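PDB 7CFB: FI20010p1 from Drosophila melanogaster, which probably acts as a Tudor-domain scaffold of piRNA amplification, helping to assemble the complex that contains the Piwi protein Aub. Local coordinates for residues F99-R111 and S227-K241. Residues are numbered along the deposited sequence; the frame is centred on the assembly and turned at random.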
ATOM      1  N   PHE A  99       7.295  -7.316  -4.522  1.00 25.88           N
ATOM      2  CA  PHE A  99       8.677  -6.994  -4.111  1.00 24.65           C
ATOM      3  C   PHE A  99       8.664  -5.770  -3.201  1.00 31.78           C
ATOM      4  O   PHE A  99       7.607  -5.376  -2.757  1.00 26.47           O
ATOM      5  CB  PHE A  99       9.624  -6.934  -5.302  1.00 30.95           C
ATOM      6  CG  PHE A  99       9.363  -5.844  -6.300  1.00 32.03           C
ATOM      7  CD1 PHE A  99       8.391  -5.981  -7.270  1.00 24.12           C
ATOM      8  CD2 PHE A  99      10.115  -4.692  -6.283  1.00 28.27           C
ATOM      9  CE1 PHE A  99       8.182  -4.987  -8.194  1.00 21.52           C
ATOM     10  CE2 PHE A  99       9.895  -3.691  -7.207  1.00 30.01           C
ATOM     11  CZ  PHE A  99       8.931  -3.847  -8.160  1.00 26.90           C
ATOM     12  N   ALA A 100       9.833  -5.228  -2.906  1.00 25.05           N
ATOM     13  CA  ALA A 100       9.918  -4.064  -2.011  1.00 22.45           C
ATOM     14  C   ALA A 100      10.645  -2.905  -2.688  1.00 32.33           C
ATOM     15  O   ALA A 100      11.476  -3.135  -3.533  1.00 26.87           O
ATOM     16  CB  ALA A 100      10.571  -4.472  -0.727  1.00 27.99           C
ATOM     17  N   VAL A 101      10.247  -1.700  -2.329  1.00 25.59           N
ATOM     18  CA  VAL A 101      10.864  -0.468  -2.855  1.00 25.38           C
ATOM     19  C   VAL A 101      11.270   0.405  -1.673  1.00 25.48           C
ATOM     20  O   VAL A 101      10.581   0.451  -0.704  1.00 23.55           O
ATOM     21  CB  VAL A 101       9.969   0.251  -3.873  1.00 29.31           C
ATOM     22  CG1 VAL A 101       8.629   0.646  -3.303  1.00 24.00           C
ATOM     23  CG2 VAL A 101      10.665   1.425  -4.519  1.00 22.31           C
ATOM     24  N   LEU A 102      12.402   1.058  -1.807  1.00 27.93           N
ATOM     25  CA  LEU A 102      12.907   1.920  -0.732  1.00 31.06           C
ATOM     26  C   LEU A 102      12.524   3.367  -0.990  1.00 21.94           C
ATOM     27  O   LEU A 102      12.709   3.826  -2.071  1.00 32.65           O
ATOM     28  CB  LEU A 102      14.430   1.776  -0.655  1.00 32.47           C
ATOM     29  CG  LEU A 102      15.121   2.847   0.177  1.00 32.27           C
ATOM     30  CD1 LEU A 102      14.898   2.629   1.651  1.00 26.49           C
ATOM     31  CD2 LEU A 102      16.593   2.912  -0.139  1.00 37.43           C
ATOM     32  N   ASP A 103      11.901   3.985  -0.011  1.00 30.61           N
ATOM     33  CA  ASP A 103      11.704   5.445  -0.026  1.00 30.87           C
ATOM     34  C   ASP A 103      12.976   5.936   0.675  1.00 33.82           C
ATOM     35  O   ASP A 103      13.035   5.812   1.865  1.00 30.32           O
ATOM     36  CB  ASP A 103      10.428   5.851   0.701  1.00 30.33           C
ATOM     37  CG  ASP A 103      10.315   7.346   0.878  1.00 42.28           C
ATOM     38  OD1 ASP A 103      11.267   8.020   0.577  1.00 38.19           O
ATOM     39  OD2 ASP A 103       9.280   7.803   1.295  1.00 38.49           O
ATOM     40  N   SER A 104      13.989   6.335  -0.090  1.00 32.59           N
ATOM     41  CA  SER A 104      15.299   6.732   0.488  1.00 40.49           C
ATOM     42  C   SER A 104      15.232   8.008   1.319  1.00 36.58           C
ATOM     43  O   SER A 104      15.839   8.025   2.355  1.00 46.67           O
ATOM     44  CB  SER A 104      16.430   6.688  -0.480  1.00 35.20           C
ATOM     45  OG  SER A 104      16.313   7.676  -1.460  1.00 49.28           O
ATOM     46  N   ILE A 105      14.456   8.984   0.895  1.00 37.66           N
ATOM     47  CA  ILE A 105      14.359  10.242   1.678  1.00 48.47           C
ATOM     48  C   ILE A 105      13.786   9.971   3.068  1.00 45.70           C
ATOM     49  O   ILE A 105      14.403  10.380   4.030  1.00 44.27           O
ATOM     50  CB  ILE A 105      13.487  11.269   0.933  1.00 43.55           C
ATOM     51  CG1 ILE A 105      13.879  11.398  -0.533  1.00 51.87           C
ATOM     52  CG2 ILE A 105      13.560  12.608   1.618  1.00 44.64           C
ATOM     53  CD1 ILE A 105      15.231  11.982  -0.754  1.00 43.17           C
ATOM     54  N   ASN A 106      12.703   9.215   3.148  1.00 39.72           N
ATOM     55  CA  ASN A 106      12.014   8.996   4.440  1.00 42.45           C
ATOM     56  C   ASN A 106      12.410   7.683   5.106  1.00 35.04           C
ATOM     57  O   ASN A 106      11.809   7.322   6.057  1.00 34.54           O
ATOM     58  CB  ASN A 106      10.535   9.278   4.292  1.00 42.31           C
ATOM     59  CG  ASN A 106      10.350  10.665   3.742  1.00 44.44           C
ATOM     60  OD1 ASN A 106       9.895  10.822   2.631  1.00 48.90           O
ATOM     61  ND2 ASN A 106      10.751  11.663   4.494  1.00 35.49           N
ATOM     62  N   ASN A 107      13.364   6.992   4.527  1.00 37.62           N
ATOM     63  CA  ASN A 107      13.932   5.755   5.112  1.00 43.26           C
ATOM     64  C   ASN A 107      12.902   4.661   5.440  1.00 44.06           C
ATOM     65  O   ASN A 107      12.985   4.107   6.519  1.00 44.19           O
ATOM     66  CB  ASN A 107      14.860   6.083   6.278  1.00 39.50           C
ATOM     67  CG  ASN A 107      15.997   5.098   6.391  1.00 51.45           C
ATOM     68  OD1 ASN A 107      16.419   4.505   5.407  1.00 45.22           O
ATOM     69  ND2 ASN A 107      16.457   4.889   7.605  1.00 56.23           N
ATOM     70  N   ILE A 108      11.962   4.366   4.550  1.00 39.78           N
ATOM     71  CA  ILE A 108      11.037   3.225   4.797  1.00 33.13           C
ATOM     72  C   ILE A 108      11.026   2.332   3.564  1.00 30.08           C
ATOM     73  O   ILE A 108      11.382   2.788   2.519  1.00 33.14           O
ATOM     74  CB  ILE A 108       9.623   3.651   5.204  1.00 27.54           C
ATOM     75  CG1 ILE A 108       8.808   4.172   4.028  1.00 33.93           C
ATOM     76  CG2 ILE A 108       9.636   4.608   6.369  1.00 45.66           C
ATOM     77  CD1 ILE A 108       7.342   4.028   4.232  1.00 35.55           C
ATOM     78  N   ILE A 109      10.713   1.062   3.743  1.00 26.13           N
ATOM     79  CA  ILE A 109      10.661   0.118   2.601  1.00 27.50           C
ATOM     80  C   ILE A 109       9.255  -0.479   2.552  1.00 28.11           C
ATOM     81  O   ILE A 109       8.848  -1.112   3.508  1.00 22.40           O
ATOM     82  CB  ILE A 109      11.760  -0.934   2.729  1.00 30.36           C
ATOM     83  CG1 ILE A 109      13.148  -0.307   2.628  1.00 28.82           C
ATOM     84  CG2 ILE A 109      11.557  -2.041   1.732  1.00 25.54           C
ATOM     85  CD1 ILE A 109      14.253  -1.300   2.751  1.00 29.36           C
ATOM     86  N   THR A 110       8.590  -0.331   1.418  1.00 26.51           N
ATOM     87  CA  THR A 110       7.187  -0.781   1.303  1.00 23.46           C
ATOM     88  C   THR A 110       7.008  -1.796   0.175  1.00 26.13           C
ATOM     89  O   THR A 110       7.763  -1.746  -0.755  1.00 24.02           O
ATOM     90  CB  THR A 110       6.290   0.436   1.115  1.00 29.02           C
ATOM     91  OG1 THR A 110       4.946   0.104   1.429  1.00 36.64           O
ATOM     92  CG2 THR A 110       6.388   1.022  -0.268  1.00 24.58           C
ATOM     93  N   ARG A 111       5.988  -2.640   0.295  1.00 25.27           N
ATOM     94  CA  ARG A 111       5.659  -3.692  -0.699  1.00 27.03           C
ATOM     95  C   ARG A 111       5.053  -3.031  -1.930  1.00 25.88           C
ATOM     96  O   ARG A 111       4.303  -2.118  -1.777  1.00 28.32           O
ATOM     97  CB  ARG A 111       4.814  -4.815  -0.098  1.00 22.48           C
ATOM     98  CG  ARG A 111       5.434  -5.482   1.113  1.00 21.97           C
ATOM     99  CD  ARG A 111       4.840  -6.835   1.387  1.00 24.55           C
ATOM    100  NE  ARG A 111       3.455  -6.693   1.749  1.00 26.42           N
ATOM    101  CZ  ARG A 111       2.563  -7.645   1.704  1.00 24.33           C
ATOM    102  NH1 ARG A 111       2.885  -8.851   1.313  1.00 24.42           N
ATOM    103  NH2 ARG A 111       1.333  -7.379   2.037  1.00 28.14           N
ATOM    104  N   SER A 227       6.785   9.548   4.946  1.00 43.20           N
ATOM    105  CA  SER A 227       6.896   9.150   3.525  1.00 42.94           C
ATOM    106  C   SER A 227       5.690   9.676   2.741  1.00 44.83           C
ATOM    107  O   SER A 227       5.900  10.247   1.708  1.00 45.41           O
ATOM    108  CB  SER A 227       6.921   7.670   3.419  1.00 40.60           C
ATOM    109  OG  SER A 227       7.139   7.265   2.099  1.00 36.81           O
ATOM    110  N   THR A 228       4.491   9.488   3.287  1.00 38.61           N
ATOM    111  CA  THR A 228       3.197   9.866   2.675  1.00 47.55           C
ATOM    112  C   THR A 228       3.081  11.382   2.541  1.00 46.68           C
ATOM    113  O   THR A 228       2.551  11.816   1.565  1.00 45.74           O
ATOM    114  CB  THR A 228       2.012   9.302   3.465  1.00 51.35           C
ATOM    115  OG1 THR A 228       2.001   7.885   3.329  1.00 51.91           O
ATOM    116  CG2 THR A 228       0.687   9.851   2.992  1.00 47.07           C
ATOM    117  N   SER A 229       3.566  12.117   3.529  1.00 46.85           N
ATOM    118  CA  SER A 229       3.448  13.592   3.547  1.00 49.53           C
ATOM    119  C   SER A 229       4.625  14.293   2.865  1.00 42.88           C
ATOM    120  O   SER A 229       4.615  15.498   2.846  1.00 45.92           O
ATOM    121  CB  SER A 229       3.265  14.069   4.948  1.00 50.57           C
ATOM    122  OG  SER A 229       4.497  14.512   5.482  1.00 60.21           O
ATOM    123  N   ASP A 230       5.608  13.553   2.378  1.00 45.52           N
ATOM    124  CA  ASP A 230       6.790  14.147   1.703  1.00 40.83           C
ATOM    125  C   ASP A 230       6.340  15.103   0.597  1.00 48.37           C
ATOM    126  O   ASP A 230       5.603  14.670  -0.265  1.00 44.64           O
ATOM    127  CB  ASP A 230       7.743  13.092   1.173  1.00 36.91           C
ATOM    128  CG  ASP A 230       8.987  13.715   0.590  1.00 40.49           C
ATOM    129  OD1 ASP A 230       8.876  14.399  -0.375  1.00 41.24           O
ATOM    130  OD2 ASP A 230      10.037  13.490   1.125  1.00 43.16           O
ATOM    131  N   PRO A 231       6.857  16.337   0.549  1.00 44.71           N
ATOM    132  CA  PRO A 231       6.416  17.344  -0.403  1.00 41.88           C
ATOM    133  C   PRO A 231       6.658  16.996  -1.869  1.00 37.63           C
ATOM    134  O   PRO A 231       6.084  17.593  -2.697  1.00 36.92           O
ATOM    135  CB  PRO A 231       7.212  18.592  -0.054  1.00 36.95           C
ATOM    136  CG  PRO A 231       8.347  18.097   0.777  1.00 43.84           C
ATOM    137  CD  PRO A 231       7.875  16.829   1.447  1.00 43.64           C
ATOM    138  N   LEU A 232       7.561  16.085  -2.137  1.00 32.27           N
ATOM    139  CA  LEU A 232       7.805  15.793  -3.560  1.00 38.00           C
ATOM    140  C   LEU A 232       7.297  14.426  -4.008  1.00 31.51           C
ATOM    141  O   LEU A 232       7.483  14.130  -5.144  1.00 32.54           O
ATOM    142  CB  LEU A 232       9.289  15.975  -3.810  1.00 34.88           C
ATOM    143  CG  LEU A 232       9.615  17.442  -4.000  1.00 38.38           C
ATOM    144  CD1 LEU A 232      10.278  18.002  -2.772  1.00 33.45           C
ATOM    145  CD2 LEU A 232      10.434  17.636  -5.241  1.00 47.39           C
ATOM    146  N   LYS A 233       6.585  13.713  -3.148  1.00 30.62           N
ATOM    147  CA  LYS A 233       6.138  12.334  -3.444  1.00 31.46           C
ATOM    148  C   LYS A 233       5.225  12.288  -4.669  1.00 40.46           C
ATOM    149  O   LYS A 233       5.474  11.463  -5.502  1.00 31.26           O
ATOM    150  CB  LYS A 233       5.442  11.736  -2.228  1.00 34.60           C
ATOM    151  CG  LYS A 233       4.891  10.338  -2.438  1.00 45.27           C
ATOM    152  CD  LYS A 233       3.987   9.949  -1.303  1.00 52.85           C
ATOM    153  CE  LYS A 233       3.162   8.725  -1.595  1.00 42.45           C
ATOM    154  NZ  LYS A 233       4.005   7.703  -2.237  1.00 56.07           N
ATOM    155  N   ALA A 234       4.268  13.198  -4.780  1.00 30.67           N
ATOM    156  CA  ALA A 234       3.372  13.212  -5.950  1.00 32.08           C
ATOM    157  C   ALA A 234       4.161  13.500  -7.221  1.00 42.52           C
ATOM    158  O   ALA A 234       3.853  12.941  -8.230  1.00 35.56           O
ATOM    159  CB  ALA A 234       2.292  14.224  -5.745  1.00 31.23           C
ATOM    160  N   VAL A 235       5.130  14.390  -7.145  1.00 33.98           N
ATOM    161  CA  VAL A 235       5.885  14.767  -8.359  1.00 28.18           C
ATOM    162  C   VAL A 235       6.927  13.717  -8.751  1.00 35.34           C
ATOM    163  O   VAL A 235       6.960  13.359  -9.901  1.00 36.89           O
ATOM    164  CB  VAL A 235       6.526  16.149  -8.155  1.00 32.97           C
ATOM    165  CG1 VAL A 235       7.480  16.520  -9.275  1.00 34.33           C
ATOM    166  CG2 VAL A 235       5.482  17.218  -7.975  1.00 27.58           C
ATOM    167  N   LEU A 236       7.780  13.298  -7.827  1.00 34.94           N
ATOM    168  CA  LEU A 236       8.918  12.410  -8.170  1.00 37.45           C
ATOM    169  C   LEU A 236       8.728  10.950  -7.747  1.00 37.36           C
ATOM    170  O   LEU A 236       9.605  10.181  -8.004  1.00 37.40           O
ATOM    171  CB  LEU A 236      10.156  12.969  -7.472  1.00 29.87           C
ATOM    172  CG  LEU A 236      10.594  14.365  -7.892  1.00 48.27           C
ATOM    173  CD1 LEU A 236      11.683  14.885  -6.970  1.00 39.42           C
ATOM    174  CD2 LEU A 236      11.059  14.354  -9.329  1.00 34.29           C
ATOM    175  N   GLY A 237       7.635  10.587  -7.103  1.00 34.72           N
ATOM    176  CA  GLY A 237       7.521   9.209  -6.614  1.00 28.51           C
ATOM    177  C   GLY A 237       8.567   8.924  -5.556  1.00 35.12           C
ATOM    178  O   GLY A 237       8.832   9.785  -4.766  1.00 37.46           O
ATOM    179  N   PHE A 238       9.126   7.731  -5.529  1.00 30.70           N
ATOM    180  CA  PHE A 238      10.145   7.418  -4.500  1.00 32.90           C
ATOM    181  C   PHE A 238      11.516   7.728  -5.080  1.00 31.87           C
ATOM    182  O   PHE A 238      11.759   7.410  -6.179  1.00 37.01           O
ATOM    183  CB  PHE A 238      10.040   5.979  -4.008  1.00 27.48           C
ATOM    184  CG  PHE A 238       8.900   5.683  -3.077  1.00 26.36           C
ATOM    185  CD1 PHE A 238       8.409   6.637  -2.214  1.00 40.30           C
ATOM    186  CD2 PHE A 238       8.315   4.444  -3.073  1.00 32.12           C
ATOM    187  CE1 PHE A 238       7.365   6.348  -1.359  1.00 30.02           C
ATOM    188  CE2 PHE A 238       7.271   4.157  -2.223  1.00 38.38           C
ATOM    189  CZ  PHE A 238       6.804   5.106  -1.363  1.00 30.25           C
ATOM    190  N   ARG A 239      12.372   8.345  -4.301  1.00 37.78           N
ATOM    191  CA  ARG A 239      13.685   8.736  -4.836  1.00 47.36           C
ATOM    192  C   ARG A 239      14.719   7.660  -4.593  1.00 43.32           C
ATOM    193  O   ARG A 239      14.749   7.095  -3.542  1.00 45.58           O
ATOM    194  CB  ARG A 239      14.099  10.105  -4.325  1.00 45.80           C
ATOM    195  CG  ARG A 239      13.496  11.205  -5.174  1.00 50.59           C
ATOM    196  CD  ARG A 239      12.413  11.871  -4.375  1.00 51.50           C
ATOM    197  NE  ARG A 239      12.966  12.983  -3.651  1.00 49.25           N
ATOM    198  CZ  ARG A 239      12.353  13.586  -2.671  1.00 52.56           C
ATOM    199  NH1 ARG A 239      11.167  13.164  -2.291  1.00 45.92           N
ATOM    200  NH2 ARG A 239      12.914  14.615  -2.080  1.00 44.84           N
ATOM    201  N   PRO A 240      15.620   7.429  -5.542  1.00 45.81           N
ATOM    202  CA  PRO A 240      16.620   6.398  -5.421  1.00 49.59           C
ATOM    203  C   PRO A 240      17.753   6.670  -4.435  1.00 55.93           C
ATOM    204  O   PRO A 240      17.842   7.742  -3.906  1.00 49.83           O
ATOM    205  CB  PRO A 240      17.283   6.374  -6.793  1.00 41.25           C
ATOM    206  CG  PRO A 240      16.337   7.098  -7.670  1.00 45.46           C
ATOM    207  CD  PRO A 240      15.729   8.148  -6.778  1.00 44.11           C
ATOM    208  N   LYS A 241      18.601   5.660  -4.217  1.00 60.03           N
ATOM    209  CA  LYS A 241      19.752   5.782  -3.282  1.00 68.39           C
ATOM    210  C   LYS A 241      19.226   6.033  -1.865  1.00 69.26           C
ATOM    211  O   LYS A 241      19.406   5.131  -1.022  1.00 71.15           O
ATOM    212  CB  LYS A 241      20.687   6.910  -3.729  1.00 53.38           C
ATOM    213  CG  LYS A 241      20.288   8.306  -3.272  1.00 68.11           C
ATOM    214  CD  LYS A 241      21.172   9.398  -3.837  1.00 69.81           C
ATOM    215  CE  LYS A 241      20.651  10.790  -3.552  1.00 71.27           C
ATOM    216  NZ  LYS A 241      20.494  11.029  -2.097  1.00 57.42           N
TER
HETATM  217  O   HOH W   1      14.011   4.121  -4.182  1.00 39.87           O
HETATM  218  O   HOH W   2       7.783   9.877  -0.265  1.00 37.91           O
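F238 lies against the beta hairpin of 99-111 with D103 CB over one face of its ring, a CH-pi contact of 3.9 Å to the ring centroid. V101 CG1 meets the same ring at its edge, 3.8 Å from F238 CD2, and the methyl of T110 comes in obliquely at F238 CE2. The D103 carboxylate reaches S227 at the end of helix 215-228 because chi1 (171°) turns it away from the backbone nitrogen; S227 OG donates to D103 OD2, at a modelled distance too short to trust. A water also donates to D103 OD2 and to S227 O, while I108 CD1 packs on S227 CB. N106 N donates to D103 OD1 from well above the carboxylate plane, an Asx motif. The example illustrates how one buried carboxylate, using its two oxygens separately, can join a turn, here with a G1 beta bulge at N107 and I108, to a distant segment, here the end of helix 215-228 in this extended Tudor unit. On the solvent side the contact is more open but still close: I105 CG1 sits over the centre of the R239 guanidinium, 3.4 Å from R239 CZ, and R239 NH1 bridges in the guanidinium plane to D230 OD1 at 3.2 Å. That oxygen also accepts a hydrogen bond from L232 N, closing an Asx turn. With an alanine here instead of R239, D230 is likely to lose its charged mate and I105 the flat surface it rests on. Farther along, S104 OG lies 2.7 Å from R239 O and 2.9 Å from P240 O, its single proton unassigned between them, and the modelled tail ends at a poorly ordered K241.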